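Side-chain contacts in Ras-associated and pleckstrin homology domains-containing protein 1 (Homo sapiens, PDB 4GN1), which mediates localized membrane signals, is implicated in regulating lamellipodial dynamics, and targets the Ena/VASP proteins EVL and VASP to the leading edge: residues Lys18-Asp23 with Asp33-Lys38; Lys141-Lys146 with Tyr216-Cys221. All coordinates share one frame; numbering follows the deposited sequence.

Contact 1 of 2, residues Lys18-Asp23 with Asp33-Lys38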
loop_
_atom_site.group_PDB
_atom_site.type_symbol
_atom_site.label_atom_id
_atom_site.label_comp_id
_atom_site.label_asym_id
_atom_site.label_seq_id
_atom_site.Cartn_x
_atom_site.Cartn_y
_atom_site.Cartn_z
ATOM N N LYS A 18 -15.038 8.930 -16.295
ATOM C CA LYS A 18 -14.859 10.294 -16.782
ATOM C C LYS A 18 -13.462 10.450 -17.319
ATOM O O LYS A 18 -12.540 9.821 -16.816
ATOM C CB LYS A 18 -15.106 11.318 -15.665
ATOM C CG LYS A 18 -16.580 11.696 -15.510
ATOM C CD LYS A 18 -16.865 12.368 -14.165
ATOM C CE LYS A 18 -18.362 12.560 -13.910
ATOM N NZ LYS A 18 -18.603 12.986 -12.493
ATOM N N THR A 19 -13.290 11.269 -18.354
ATOM C CA THR A 19 -11.928 11.586 -18.776
ATOM C C THR A 19 -11.493 12.884 -18.153
ATOM O O THR A 19 -12.314 13.682 -17.748
ATOM C CB THR A 19 -11.773 11.701 -20.295
ATOM O OG1 THR A 19 -12.715 12.663 -20.796
ATOM C CG2 THR A 19 -11.967 10.351 -20.950
ATOM N N MET A 20 -10.191 13.088 -18.077
ATOM C CA MET A 20 -9.678 14.356 -17.620
ATOM C C MET A 20 -8.230 14.474 -18.022
ATOM O O MET A 20 -7.505 13.471 -18.083
ATOM C CB MET A 20 -9.845 14.490 -16.101
ATOM C CG MET A 20 -8.874 13.688 -15.256
ATOM S SD MET A 20 -8.636 14.471 -13.654
ATOM C CE MET A 20 -9.426 16.091 -13.835
ATOM N N MET A 21 -7.808 15.690 -18.313
ATOM C CA MET A 21 -6.440 15.917 -18.722
ATOM C C MET A 21 -5.502 16.061 -17.517
ATOM O O MET A 21 -5.798 16.772 -16.578
ATOM C CB MET A 21 -6.370 17.147 -19.631
ATOM C CG MET A 21 -5.029 17.320 -20.322
ATOM S SD MET A 21 -4.998 18.800 -21.337
ATOM C CE MET A 21 -5.034 20.091 -20.077
ATOM N N VAL A 22 -4.369 15.375 -17.561
ATOM C CA VAL A 22 -3.298 15.539 -16.573
ATOM C C VAL A 22 -2.034 15.943 -17.340
ATOM O O VAL A 22 -1.996 15.817 -18.553
ATOM C CB VAL A 22 -3.049 14.236 -15.781
ATOM C CG1 VAL A 22 -4.318 13.792 -15.065
ATOM C CG2 VAL A 22 -2.543 13.126 -16.704
ATOM N N ASP A 23 -1.015 16.460 -16.663
ATOM C CA ASP A 23 0.245 16.713 -17.327
ATOM C C ASP A 23 1.394 15.986 -16.621
ATOM O O ASP A 23 1.234 15.485 -15.504
ATOM C CB ASP A 23 0.518 18.220 -17.453
ATOM C CG ASP A 23 0.920 18.865 -16.132
ATOM O OD1 ASP A 23 1.720 18.291 -15.365
ATOM O OD2 ASP A 23 0.430 19.967 -15.853
ATOM N N ASP A 33 -7.100 16.734 -6.524
ATOM C CA ASP A 33 -7.720 18.045 -6.301
ATOM C C ASP A 33 -8.617 18.436 -7.474
ATOM O O ASP A 33 -9.721 19.002 -7.281
ATOM C CB ASP A 33 -6.701 19.121 -5.942
ATOM C CG ASP A 33 -6.090 18.910 -4.561
ATOM O OD1 ASP A 33 -6.584 18.131 -3.749
ATOM O OD2 ASP A 33 -5.077 19.527 -4.249
ATOM N N ASN A 34 -8.177 18.091 -8.681
ATOM C CA ASN A 34 -8.986 18.307 -9.875
ATOM C C ASN A 34 -10.197 17.390 -9.934
ATOM O O ASN A 34 -11.301 17.849 -10.194
ATOM C CB ASN A 34 -8.139 18.191 -11.150
ATOM C CG ASN A 34 -7.217 19.372 -11.332
ATOM O OD1 ASN A 34 -7.404 20.415 -10.709
ATOM N ND2 ASN A 34 -6.201 19.215 -12.161
ATOM N N LEU A 35 -10.010 16.104 -9.668
ATOM C CA LEU A 35 -11.150 15.211 -9.598
ATOM C C LEU A 35 -12.226 15.717 -8.606
ATOM O O LEU A 35 -13.426 15.698 -8.909
ATOM C CB LEU A 35 -10.713 13.781 -9.284
ATOM C CG LEU A 35 -10.161 13.027 -10.487
ATOM C CD1 LEU A 35 -9.318 11.822 -10.065
ATOM C CD2 LEU A 35 -11.310 12.623 -11.398
ATOM N N MET A 36 -11.794 16.167 -7.435
ATOM C CA MET A 36 -12.716 16.756 -6.454
ATOM C C MET A 36 -13.472 17.985 -6.993
ATOM O O MET A 36 -14.689 17.996 -6.937
ATOM C CB MET A 36 -12.029 17.003 -5.105
ATOM C CG MET A 36 -11.534 15.689 -4.496
ATOM S SD MET A 36 -10.850 15.734 -2.835
ATOM C CE MET A 36 -9.201 16.393 -3.115
ATOM N N ASP A 37 -12.764 18.949 -7.601
ATOM C CA ASP A 37 -13.398 20.140 -8.210
ATOM C C ASP A 37 -14.394 19.800 -9.312
ATOM O O ASP A 37 -15.486 20.357 -9.355
ATOM C CB ASP A 37 -12.378 21.102 -8.841
ATOM C CG ASP A 37 -11.344 21.588 -7.872
ATOM O OD1 ASP A 37 -11.643 21.725 -6.671
ATOM O OD2 ASP A 37 -10.203 21.838 -8.325
ATOM N N LYS A 38 -14.018 18.920 -10.223
ATOM C CA LYS A 38 -14.873 18.696 -11.370
ATOM C C LYS A 38 -16.113 17.852 -11.057
ATOM O O LYS A 38 -17.113 17.917 -11.791
ATOM C CB LYS A 38 -14.083 18.127 -12.534
ATOM C CG LYS A 38 -13.188 19.164 -13.183
ATOM C CD LYS A 38 -14.020 20.216 -13.903
ATOM C CE LYS A 38 -13.173 21.341 -14.504
ATOM N NZ LYS A 38 -12.366 20.870 -15.667
#

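Contact 2 of 2, residues Lys141-Lys146 with Tyr216-Cys221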
loop_
_atom_site.group_PDB
_atom_site.type_symbol
_atom_site.label_atom_id
_atom_site.label_comp_id
_atom_site.label_asym_id
_atom_site.label_seq_id
_atom_site.Cartn_x
_atom_site.Cartn_y
_atom_site.Cartn_z
ATOM N N LYS A 141 2.605 -17.776 -0.501
ATOM C CA LYS A 141 2.392 -18.581 -1.700
ATOM C C LYS A 141 3.710 -19.159 -2.307
ATOM O O LYS A 141 4.729 -18.468 -2.409
ATOM C CB LYS A 141 1.600 -17.790 -2.752
ATOM C CG LYS A 141 1.039 -18.654 -3.873
ATOM C CD LYS A 141 0.202 -17.895 -4.903
ATOM C CE LYS A 141 1.009 -17.499 -6.146
ATOM N NZ LYS A 141 1.560 -18.674 -6.892
ATOM N N ASP A 142 3.668 -20.433 -2.694
ATOM C CA ASP A 142 4.769 -21.075 -3.414
ATOM C C ASP A 142 4.956 -20.435 -4.780
ATOM O O ASP A 142 3.970 -20.005 -5.387
ATOM C CB ASP A 142 4.468 -22.562 -3.592
ATOM C CG ASP A 142 4.568 -23.323 -2.294
ATOM O OD1 ASP A 142 5.608 -23.165 -1.613
ATOM O OD2 ASP A 142 3.619 -24.068 -1.950
ATOM N N ASP A 143 6.197 -20.354 -5.262
ATOM C CA ASP A 143 6.436 -19.814 -6.614
ATOM C C ASP A 143 5.641 -20.590 -7.690
ATOM O O ASP A 143 5.702 -21.819 -7.772
ATOM C CB ASP A 143 7.932 -19.788 -6.964
ATOM C CG ASP A 143 8.706 -18.722 -6.194
ATOM O OD1 ASP A 143 8.076 -17.842 -5.563
ATOM O OD2 ASP A 143 9.965 -18.763 -6.233
ATOM N N GLY A 144 4.874 -19.854 -8.492
ATOM C CA GLY A 144 4.029 -20.443 -9.536
ATOM C C GLY A 144 3.029 -21.537 -9.162
ATOM O O GLY A 144 2.457 -22.167 -10.052
ATOM N N LYS A 145 2.811 -21.769 -7.864
ATOM C CA LYS A 145 1.812 -22.760 -7.417
ATOM C C LYS A 145 0.742 -22.199 -6.470
ATOM O O LYS A 145 1.033 -21.331 -5.657
ATOM C CB LYS A 145 2.492 -23.977 -6.774
ATOM C CG LYS A 145 3.148 -24.908 -7.773
ATOM C CD LYS A 145 3.347 -26.300 -7.201
ATOM C CE LYS A 145 4.595 -26.422 -6.337
ATOM N NZ LYS A 145 4.725 -27.830 -5.873
ATOM N N LYS A 146 -0.477 -22.736 -6.570
ATOM C CA LYS A 146 -1.618 -22.350 -5.722
ATOM C C LYS A 146 -1.639 -23.043 -4.348
ATOM O O LYS A 146 -2.694 -23.456 -3.859
ATOM C CB LYS A 146 -2.950 -22.597 -6.446
ATOM C CG LYS A 146 -3.242 -21.668 -7.607
ATOM C CD LYS A 146 -4.654 -21.906 -8.102
ATOM C CE LYS A 146 -4.942 -21.174 -9.409
ATOM N NZ LYS A 146 -6.095 -21.837 -10.102
ATOM N N TYR A 216 8.744 -13.340 -9.462
ATOM C CA TYR A 216 9.326 -12.268 -8.627
ATOM C C TYR A 216 8.255 -11.431 -7.920
ATOM O O TYR A 216 8.553 -10.492 -7.178
ATOM C CB TYR A 216 10.233 -11.357 -9.461
ATOM C CG TYR A 216 11.248 -12.089 -10.296
ATOM C CD1 TYR A 216 11.294 -11.917 -11.672
ATOM C CD2 TYR A 216 12.160 -12.966 -9.710
ATOM C CE1 TYR A 216 12.220 -12.583 -12.455
ATOM C CE2 TYR A 216 13.088 -13.639 -10.484
ATOM C CZ TYR A 216 13.110 -13.442 -11.860
ATOM O OH TYR A 216 14.026 -14.122 -12.637
ATOM N N ILE A 217 7.002 -11.763 -8.184
ATOM C CA ILE A 217 5.893 -11.221 -7.446
ATOM C C ILE A 217 5.805 -12.046 -6.164
ATOM O O ILE A 217 5.833 -13.265 -6.229
ATOM C CB ILE A 217 4.584 -11.335 -8.261
ATOM C CG1 ILE A 217 4.731 -10.632 -9.634
ATOM C CG2 ILE A 217 3.437 -10.759 -7.472
ATOM C CD1 ILE A 217 3.613 -10.878 -10.635
ATOM N N LYS A 218 5.721 -11.374 -5.014
ATOM C CA LYS A 218 5.578 -12.034 -3.722
ATOM C C LYS A 218 4.146 -11.905 -3.209
ATOM O O LYS A 218 3.584 -10.801 -3.182
ATOM C CB LYS A 218 6.534 -11.408 -2.719
ATOM C CG LYS A 218 7.993 -11.534 -3.100
ATOM C CD LYS A 218 8.402 -12.991 -3.097
ATOM C CE LYS A 218 9.890 -13.179 -3.325
ATOM N NZ LYS A 218 10.137 -14.571 -3.782
ATOM N N TYR A 219 3.566 -13.036 -2.800
ATOM C CA TYR A 219 2.192 -13.065 -2.296
ATOM C C TYR A 219 2.117 -13.449 -0.832
ATOM O O TYR A 219 2.624 -14.493 -0.441
ATOM C CB TYR A 219 1.365 -14.054 -3.090
ATOM C CG TYR A 219 1.288 -13.760 -4.559
ATOM C CD1 TYR A 219 0.180 -13.151 -5.082
ATOM C CD2 TYR A 219 2.318 -14.125 -5.426
ATOM C CE1 TYR A 219 0.077 -12.900 -6.431
ATOM C CE2 TYR A 219 2.236 -13.875 -6.786
ATOM C CZ TYR A 219 1.109 -13.256 -7.279
ATOM O OH TYR A 219 0.973 -12.978 -8.608
ATOM N N LEU A 220 1.468 -12.613 -0.031
ATOM C CA LEU A 220 1.361 -12.853 1.402
ATOM C C LEU A 220 -0.103 -12.872 1.848
ATOM O O LEU A 220 -0.922 -12.092 1.346
ATOM C CB LEU A 220 2.134 -11.793 2.179
ATOM C CG LEU A 220 3.636 -11.767 1.944
ATOM C CD1 LEU A 220 4.298 -10.526 2.544
ATOM C CD2 LEU A 220 4.263 -13.038 2.484
ATOM N N CYS A 221 -0.425 -13.761 2.782
ATOM C CA CYS A 221 -1.784 -13.884 3.309
ATOM C C CYS A 221 -1.775 -13.756 4.827
ATOM O O CYS A 221 -0.959 -14.385 5.509
ATOM C CB CYS A 221 -2.412 -15.218 2.903
ATOM S SG CYS A 221 -4.119 -15.416 3.448
HETATM O O HOH W 1 4.745 -15.735 -3.148
#

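Contact 1 of 2, residues Lys18-Asp23 with Asp33-Lys38
Met20 reaches from strand 17-23 onto helix 28-39 and meets two consecutive helix residues with two different atoms. Its sulfur lies against Leu35, with SD 3.8 Å from the leucine CG and slightly farther from CD2, while the terminal methyl goes to Asn34, where CE comes within 3.6 Å of CB. The meeting is entirely apolar; no hydrogen bond joins the two segments, and Met20 and Leu35, whose CA atoms are 8.2 Å apart, span the gap with their two side chains.

The reach depends on the shape of the methionine. With chi1 at 75°, CG sits between the backbone N and the carbonyl carbon, and the nearly extended second torsion carries SD out toward the helix. As modelled, the last torsion is close to eclipsed (chi3 -11°), a strained and perhaps uncertain shape that turns CE toward Asn34. Met20 and Asn34 approach almost at right angles, and of the asparagine it is the aliphatic root that receives the methyl, leaving the amide no direct part in the contact. Leu35 is met on its branch point: CG and CD2 take the sulfur, whereas CD1 stands 4.5 Å from SD. The leucine is buried and Met20 only partly so, which places this pair at the margin of a hydrophobic layer.

Strand 17-23 lies at the edge of the Ras-associating domain's strands, paired with strand 5-11, where Met20 also packs on Ile8. Val22 adds a second link to the helix by touching Val31, and Leu35 continues inward to Phe85 of strand 83-87. Helix 28-39 thus packs across these strands in the ubiquitin-like arrangement of a Ras-associating domain.

Contact 2 of 2, residues Lys141-Lys146 with Tyr216-Cys221
The ammonium of Lys141 donates to two backbone carbonyls of its own loop: NZ lies 3.0 Å from Lys145 O and 3.1 Å from Asp142 O. The two bonds differ in direction, the first coming from above the carbonyl plane and the second running nearly straight along the Asp142 carbonyl. Asp142 O also accepts Lys145 N, the bond that closes a type II beta turn. By reaching the carbonyls of the first and last residues of the turn, Lys141 NZ adds a second tie across it.

On its way there the lysine chain runs alongside Tyr219, both side chains pointing the same way. CG is anti to the backbone N (chi1 -166°), and the bends farther out bring the CE methylene over one face of the phenol ring. This is a CH-pi contact, with CE 4.0 Å from the ring centroid and displaced toward the rim. NZ itself is farther off, at most a weak cation-pi partner. Nearer the backbone, Lys141 CB packs 3.8 Å from Tyr219 CB.

The main chains meet through Lys141 N, which donates to Tyr219 O at 3.3 Å. Between Lys141 O and Tyr219 N a water mediates instead of a direct bond, donating to the first and accepting from the second. Asp143 and Lys218 carry opposite charges near each other, but not close enough for a salt bridge.

Tyr195 also meets the Tyr219 ring. The whole arrangement belongs to the PH-domain beta barrel: the first strand, 135-141, pairs with the last, 218-221, and then enters the turn to the second. In many PH domains this first turn helps bind phosphoinositide headgroups.

The two contacts follow one another along the chain, both segments of contact 1 coming before those of contact 2, and each belongs to a different domain of this RA-PH fragment. Contact 1 joins a strand and a helix in the Ras-associating domain; contact 2 joins the end of one strand to another in the PH domain. Their centres are 36 Å apart, their nearest atoms about 26 Å, and the centre of the chain falls between them. Strand 58-61 of the first domain lies antiparallel beside strand 184-188 of the second, so the two domains meet edge to edge there. The pairing is consistent with the two domains being held in a fixed relation in this fragment.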